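PDB 3C8I: putative membrane protein from Corynebacterium diphtheriae NCTC 13129, which is of unknown function but carries this DUF3239 domain as one part of a longer chain, probably anchored in the membrane by a transmembrane helix. Local coordinates for residues Tyr14-Ala19 with Pro72-Val76. Sequence-based numbering, arbitrary orientation.
Sequences YDLVPA and PAVAV
Neighbouring strands of an antiparallel sheet need not run exactly opposed, and the first residues of strand 16-24 beside the middle of strand 70-80 give an example of such splay. The backbone is extended from Asp15 to Ala19 and from Pro72 to Ala75, and bends at Val76 (phi/psi -86/-35); the axes of 16-19 and 72-76 lie at 122° between their N-to-C directions, with a closest approach of 4.4 Å. Regular pairing centres on a single hydrogen-bonded pair, Val17 with Ala73, whose CA atoms lie 5.2 Å apart: Val17 N donates to Ala73 O at 2.8 Å, nearly straight, and Ala73 N to Val17 O at 3.0 Å, more bent. On the N-terminal side the CA atoms of Leu16 and Val74 are still 4.7 Å apart, but Ala75 N, 3.9 Å from Asp15 O, finds no partner; CA-H...O contacts supplement the pairing, from Leu16 CA to Ala73 O (3.3 Å) and from Val74 CA to Asp15 O (3.5 Å). Asp15 OD1 accepts a hydrogen bond from Leu16 N at 3.1 Å.

Val17 (chi1 m) sets CG2 3.8 Å from Ala73 CB, on which Ala19 CB also rests at 3.8 Å. Leu16 (m, t) sends CD2 to Val74 CG1 at 3.8 Å, and together with Pro72 it packs against Ala109 of helix 103-112. Beyond the strand pairing, Tyr14 (chi1 m) reaches Val76 and touches Met94 of a second subunit; its ring meets the backbone edge-on, CE2 standing 3.2 Å from Val76 O.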
loop_
_atom_site.group_PDB
_atom_site.type_symbol
_atom_site.label_atom_id
_atom_site.label_comp_id
_atom_site.label_asym_id
_atom_site.label_seq_id
_atom_site.Cartn_x
_atom_site.Cartn_y
_atom_site.Cartn_z
ATOM N N TYR B 14 15.789 11.721 10.231
ATOM C CA TYR B 14 14.909 11.945 9.075
ATOM C C TYR B 14 15.568 13.018 8.226
ATOM O O TYR B 14 15.132 14.175 8.211
ATOM C CB TYR B 14 13.507 12.396 9.525
ATOM C CG TYR B 14 12.579 11.274 9.961
ATOM C CD1 TYR B 14 12.275 11.060 11.313
ATOM C CD2 TYR B 14 11.974 10.441 9.013
ATOM C CE1 TYR B 14 11.408 10.021 11.702
ATOM C CE2 TYR B 14 11.108 9.413 9.395
ATOM C CZ TYR B 14 10.832 9.208 10.733
ATOM O OH TYR B 14 9.978 8.186 11.089
ATOM N N ASP B 15 16.641 12.657 7.528
ATOM C CA ASP B 15 17.478 13.701 6.916
ATOM C C ASP B 15 17.060 14.149 5.525
ATOM O O ASP B 15 16.268 13.499 4.859
ATOM C CB ASP B 15 18.953 13.323 6.952
ATOM C CG ASP B 15 19.752 14.300 7.761
ATOM O OD1 ASP B 15 19.602 15.519 7.478
ATOM O OD2 ASP B 15 20.504 13.868 8.672
ATOM N N LEU B 16 17.582 15.294 5.118
ATOM C CA LEU B 16 17.114 15.948 3.923
ATOM C C LEU B 16 17.671 15.255 2.703
ATOM O O LEU B 16 18.855 14.958 2.646
ATOM C CB LEU B 16 17.538 17.413 3.910
ATOM C CG LEU B 16 16.744 18.313 4.856
ATOM C CD1 LEU B 16 17.413 19.695 4.920
ATOM C CD2 LEU B 16 15.258 18.385 4.420
ATOM N N VAL B 17 16.811 15.042 1.717
ATOM C CA VAL B 17 17.222 14.567 0.418
ATOM C C VAL B 17 16.703 15.545 -0.635
ATOM O O VAL B 17 15.632 16.129 -0.477
ATOM C CB VAL B 17 16.735 13.098 0.147
ATOM C CG1 VAL B 17 17.299 12.144 1.204
ATOM C CG2 VAL B 17 15.201 12.980 0.100
ATOM N N PRO B 18 17.454 15.723 -1.718
ATOM C CA PRO B 18 16.873 16.486 -2.820
ATOM C C PRO B 18 15.819 15.672 -3.573
ATOM O O PRO B 18 15.978 14.453 -3.747
ATOM C CB PRO B 18 18.065 16.760 -3.722
ATOM C CG PRO B 18 18.991 15.647 -3.458
ATOM C CD PRO B 18 18.818 15.256 -2.034
ATOM N N ALA B 19 14.759 16.348 -3.991
ATOM C CA ALA B 19 13.790 15.788 -4.929
ATOM C C ALA B 19 13.459 16.842 -5.997
ATOM O O ALA B 19 13.713 18.046 -5.804
ATOM C CB ALA B 19 12.515 15.287 -4.189
ATOM N N PRO B 72 12.644 20.160 -1.824
ATOM C CA PRO B 72 13.337 19.581 -0.679
ATOM C C PRO B 72 12.474 18.500 -0.007
ATOM O O PRO B 72 11.283 18.708 0.194
ATOM C CB PRO B 72 13.532 20.776 0.254
ATOM C CG PRO B 72 13.286 21.949 -0.568
ATOM C CD PRO B 72 12.371 21.585 -1.644
ATOM N N ALA B 73 13.078 17.373 0.357
ATOM C CA ALA B 73 12.348 16.192 0.777
ATOM C C ALA B 73 13.070 15.502 1.931
ATOM O O ALA B 73 14.209 15.876 2.291
ATOM C CB ALA B 73 12.169 15.213 -0.428
ATOM N N VAL B 74 12.394 14.542 2.541
ATOM C CA VAL B 74 13.040 13.597 3.440
ATOM C C VAL B 74 12.603 12.175 3.101
ATOM O O VAL B 74 11.506 11.962 2.560
ATOM C CB VAL B 74 12.803 13.886 4.968
ATOM C CG1 VAL B 74 13.177 15.336 5.324
ATOM C CG2 VAL B 74 11.379 13.520 5.412
ATOM N N ALA B 75 13.476 11.216 3.399
ATOM C CA ALA B 75 13.172 9.805 3.216
ATOM C C ALA B 75 12.428 9.383 4.458
ATOM O O ALA B 75 13.022 9.267 5.557
ATOM C CB ALA B 75 14.438 8.982 3.022
ATOM N N VAL B 76 11.123 9.186 4.308
ATOM C CA VAL B 76 10.258 9.028 5.471
ATOM C C VAL B 76 10.228 7.586 5.951
ATOM O O VAL B 76 10.216 7.352 7.170
ATOM C CB VAL B 76 8.853 9.647 5.257
ATOM C CG1 VAL B 76 8.015 8.830 4.315
ATOM C CG2 VAL B 76 8.137 9.854 6.610
#